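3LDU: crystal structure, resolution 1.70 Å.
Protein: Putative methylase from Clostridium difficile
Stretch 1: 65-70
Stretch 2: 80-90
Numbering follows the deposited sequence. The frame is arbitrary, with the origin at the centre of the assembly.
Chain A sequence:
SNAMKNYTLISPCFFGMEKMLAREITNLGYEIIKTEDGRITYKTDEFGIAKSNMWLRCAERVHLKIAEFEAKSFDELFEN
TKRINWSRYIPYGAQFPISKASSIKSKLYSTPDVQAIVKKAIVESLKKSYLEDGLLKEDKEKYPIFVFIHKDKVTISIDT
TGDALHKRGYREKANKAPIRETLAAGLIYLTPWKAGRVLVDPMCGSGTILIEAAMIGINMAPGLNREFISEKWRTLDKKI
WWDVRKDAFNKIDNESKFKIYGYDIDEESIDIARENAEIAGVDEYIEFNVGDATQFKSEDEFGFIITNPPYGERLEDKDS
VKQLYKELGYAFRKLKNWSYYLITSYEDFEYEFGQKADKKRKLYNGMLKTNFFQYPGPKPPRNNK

Stretch 1 65-70: KIAEFE
Stretch 2 80-90: NTKRINWSRYI

A strand can be held against the end of a helix and the turn that follows it chiefly by side-chain packing, and residues 65-70 and 80-90 of this putative methylase make a compact example. Stretch 1 is extended throughout, apart from a local kink at Ile66 (phi/psi -102/-45). Stretch 2 enters as helix at Asn80 to Lys82, turns at Ile84 and Asn85, and resumes helical backbone angles at 86-88 without regular helical bonding. The chains run in opposite senses: the CA atom of Phe69 lies 7.4 Å from the CA of Asn80. Further along, the CA of Ala67 lies 7.8 Å from the CA of Ile84. Last, the CA of Ile66 lies 8.4 Å from the CA of Tyr89. No clear hydrogen bond spans the interface, which buries 421 Å², both sides summed, largely by carbon contacts.

Asn80 opens the contact. With chi1 at -67° (m) and chi2 at -23°, its CB sits over one face of the Phe69 ring, 3.5 Å from the centroid and 11° off the normal, so that an aliphatic C-H meets the pi cloud. Phe69 presents that face through a p rotamer (chi1 52°, chi2 80°). Asn80 ND2 also reaches to 3.4 Å from Phe69 CD1 and 3.2 Å from the backbone Glu70 O. Thr81 (chi1 -60°, m) comes to the edge of the same ring, its OG1 3.6 Å from Phe69 CZ; that hydroxyl is hydrogen-bonded elsewhere in the structure.

Lys82 extends out of reach, all four chi angles t. Arg83 starts sideways, but chi1 53° and chi2 76° (both p), followed by chi3 173° (t), bring its end back until NH2 lies 3.4 Å from Phe69 CD2, in an oblique approach.

Ile84 N is bonded to Thr81 O at 3.3 Å, helping to set the turn. Its side chain, m at chi1 and t at chi2 (167°), points toward the strand and serves two neighbours with one methyl: CD1 lies 3.5 Å from Ala67 CB, which points toward stretch 2, and 4.3 Å from Phe69 CE2, at the ring edge. Ile84 CG2 lies 3.9 Å from Ile66 CG2.

Asn85 makes no contact with the strand. Trp86 (chi1 -78°, chi2 102°) is anchored from NE1 to Thr81 O at 2.9 Å, which ties the indole to the helical segment. Its CH2 comes 3.8 Å from Ile66 CG2, which makes an off-centre, oblique CH-pi approach, 4.2 Å from the centroid of the six-membered ring and 28° off its normal.

Ser87 and Arg88 stay clear. Tyr89, whose N bonds to Trp86 O at 2.9 Å, presents one face of its ring (chi1 -55°, chi2 -70°) to Ile66, whose m,m rotamer places CD1 3.9 Å from the ring centroid, 13° off the normal. Ile66 CG2 meets Tyr89 CE2 at 3.8 Å. Ile90 lies beyond reach, and on the strand Glu68 points away, its OE2 held by Lys65 NZ in a 2.8 Å salt bridge.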

# COMPACT_ATOMS: atom_id res chain seq x y z
N LYS A 65 11.25 13.85 2.77
CA LYS A 65 11.31 14.99 1.87
C LYS A 65 12.52 15.85 2.21
O LYS A 65 12.73 16.21 3.38
CB LYS A 65 10.06 15.84 1.99
CG LYS A 65 9.92 16.88 0.89
CD LYS A 65 8.64 17.66 1.08
CE LYS A 65 8.50 18.75 0.03
NZ LYS A 65 7.19 19.46 0.15
N ILE A 66 13.32 16.16 1.19
CA ILE A 66 14.52 16.99 1.38
C ILE A 66 14.29 18.42 0.92
O ILE A 66 14.68 19.39 1.59
CB ILE A 66 15.74 16.40 0.61
CG1 ILE A 66 15.99 14.96 1.03
CG2 ILE A 66 17.00 17.25 0.87
CD1 ILE A 66 16.27 14.80 2.51
N ALA A 67 13.69 18.58 -0.25
CA ALA A 67 13.58 19.91 -0.84
C ALA A 67 12.46 19.95 -1.86
O ALA A 67 12.11 18.94 -2.45
CB ALA A 67 14.89 20.29 -1.50
N GLU A 68 11.91 21.15 -2.05
CA GLU A 68 10.97 21.38 -3.14
C GLU A 68 11.24 22.76 -3.71
O GLU A 68 11.41 23.73 -2.97
CB GLU A 68 9.52 21.25 -2.65
CG GLU A 68 8.48 21.63 -3.70
CD GLU A 68 7.06 21.30 -3.27
OE1 GLU A 68 6.17 21.28 -4.14
OE2 GLU A 68 6.84 21.07 -2.06
N PHE A 69 11.34 22.84 -5.03
CA PHE A 69 11.63 24.10 -5.70
C PHE A 69 11.20 24.01 -7.15
O PHE A 69 10.98 22.93 -7.68
CB PHE A 69 13.13 24.42 -5.63
CG PHE A 69 14.02 23.29 -6.10
CD1 PHE A 69 14.23 23.06 -7.45
CD2 PHE A 69 14.66 22.46 -5.18
CE1 PHE A 69 15.05 22.01 -7.89
CE2 PHE A 69 15.48 21.42 -5.60
CZ PHE A 69 15.68 21.20 -6.96
N GLU A 70 11.08 25.16 -7.80
CA GLU A 70 10.78 25.19 -9.22
C GLU A 70 12.06 25.01 -10.03
O GLU A 70 13.11 25.54 -9.66
CB GLU A 70 10.11 26.51 -9.58
CG GLU A 70 9.71 26.62 -11.02
CD GLU A 70 8.90 27.85 -11.29
OE1 GLU A 70 9.45 28.80 -11.90
OE2 GLU A 70 7.72 27.89 -10.87
N ASN A 80 19.81 24.55 -7.92
CA ASN A 80 18.97 24.36 -6.74
C ASN A 80 19.30 23.09 -5.97
O ASN A 80 19.20 23.06 -4.74
CB ASN A 80 17.48 24.40 -7.12
CG ASN A 80 17.04 25.78 -7.59
OD1 ASN A 80 17.68 26.78 -7.26
ND2 ASN A 80 15.97 25.84 -8.37
N THR A 81 19.69 22.04 -6.68
CA THR A 81 20.00 20.78 -6.02
C THR A 81 21.34 20.90 -5.30
O THR A 81 21.51 20.42 -4.17
CB THR A 81 20.05 19.63 -7.03
OG1 THR A 81 18.78 19.52 -7.69
CG2 THR A 81 20.39 18.31 -6.32
N LYS A 82 22.29 21.54 -5.97
CA LYS A 82 23.64 21.69 -5.44
C LYS A 82 23.67 22.53 -4.16
O LYS A 82 24.47 22.26 -3.25
CB LYS A 82 24.57 22.31 -6.49
CG LYS A 82 26.01 22.47 -5.99
CD LYS A 82 26.94 22.99 -7.07
CE LYS A 82 28.32 23.28 -6.48
NZ LYS A 82 29.28 23.81 -7.48
N ARG A 83 22.80 23.54 -4.07
CA ARG A 83 22.81 24.44 -2.92
C ARG A 83 22.26 23.79 -1.65
O ARG A 83 22.47 24.30 -0.56
CB ARG A 83 22.06 25.75 -3.22
CG ARG A 83 20.64 25.58 -3.76
CD ARG A 83 19.62 25.20 -2.69
NE ARG A 83 18.25 25.22 -3.21
CZ ARG A 83 17.18 24.77 -2.56
NH1 ARG A 83 17.31 24.24 -1.35
NH2 ARG A 83 15.98 24.84 -3.12
N ILE A 84 21.55 22.68 -1.79
CA ILE A 84 21.09 21.92 -0.63
C ILE A 84 22.31 21.43 0.13
O ILE A 84 23.32 21.08 -0.49
CB ILE A 84 20.23 20.73 -1.07
CG1 ILE A 84 18.97 21.22 -1.77
CG2 ILE A 84 19.90 19.81 0.11
CD1 ILE A 84 18.23 20.12 -2.50
N ASN A 85 22.25 21.42 1.46
CA ASN A 85 23.36 20.91 2.25
C ASN A 85 23.25 19.40 2.37
O ASN A 85 22.70 18.88 3.34
CB ASN A 85 23.39 21.55 3.65
CG ASN A 85 24.60 21.10 4.46
OD1 ASN A 85 24.65 21.28 5.68
ND2 ASN A 85 25.59 20.51 3.79
N TRP A 86 23.76 18.71 1.36
CA TRP A 86 23.58 17.26 1.30
C TRP A 86 24.30 16.49 2.40
O TRP A 86 23.86 15.40 2.77
CB TRP A 86 23.91 16.73 -0.10
CG TRP A 86 22.79 16.99 -1.05
CD1 TRP A 86 22.72 17.98 -2.00
CD2 TRP A 86 21.55 16.29 -1.11
NE1 TRP A 86 21.51 17.91 -2.66
CE2 TRP A 86 20.77 16.88 -2.13
CE3 TRP A 86 21.02 15.21 -0.40
CZ2 TRP A 86 19.50 16.42 -2.46
CZ3 TRP A 86 19.74 14.75 -0.74
CH2 TRP A 86 19.00 15.37 -1.75
N SER A 87 25.40 17.04 2.91
CA SER A 87 26.14 16.38 3.99
C SER A 87 25.29 16.19 5.25
O SER A 87 25.60 15.34 6.09
CB SER A 87 27.42 17.15 4.32
OG SER A 87 27.10 18.43 4.83
N ARG A 88 24.24 17.00 5.40
CA ARG A 88 23.32 16.86 6.53
C ARG A 88 22.54 15.54 6.46
O ARG A 88 22.12 15.00 7.48
CB ARG A 88 22.33 18.02 6.58
CG ARG A 88 22.85 19.29 7.24
CD ARG A 88 21.75 20.35 7.32
NE ARG A 88 20.48 19.76 7.74
CZ ARG A 88 19.32 20.42 7.78
NH1 ARG A 88 19.27 21.70 7.42
NH2 ARG A 88 18.22 19.80 8.18
N TYR A 89 22.36 15.03 5.24
CA TYR A 89 21.49 13.89 5.01
C TYR A 89 22.23 12.64 4.54
O TYR A 89 21.79 11.53 4.81
CB TYR A 89 20.45 14.25 3.96
CG TYR A 89 19.68 15.49 4.34
CD1 TYR A 89 18.78 15.46 5.40
CD2 TYR A 89 19.86 16.67 3.65
CE1 TYR A 89 18.08 16.59 5.75
CE2 TYR A 89 19.16 17.80 4.00
CZ TYR A 89 18.27 17.75 5.04
OH TYR A 89 17.57 18.89 5.38
N ILE A 90 23.31 12.86 3.80
CA ILE A 90 24.15 11.78 3.27
C ILE A 90 25.50 11.82 3.97
O ILE A 90 26.26 12.75 3.76
CB ILE A 90 24.40 11.93 1.73
CG1 ILE A 90 23.08 12.09 0.96
CG2 ILE A 90 25.19 10.75 1.19
CD1 ILE A 90 22.05 11.08 1.33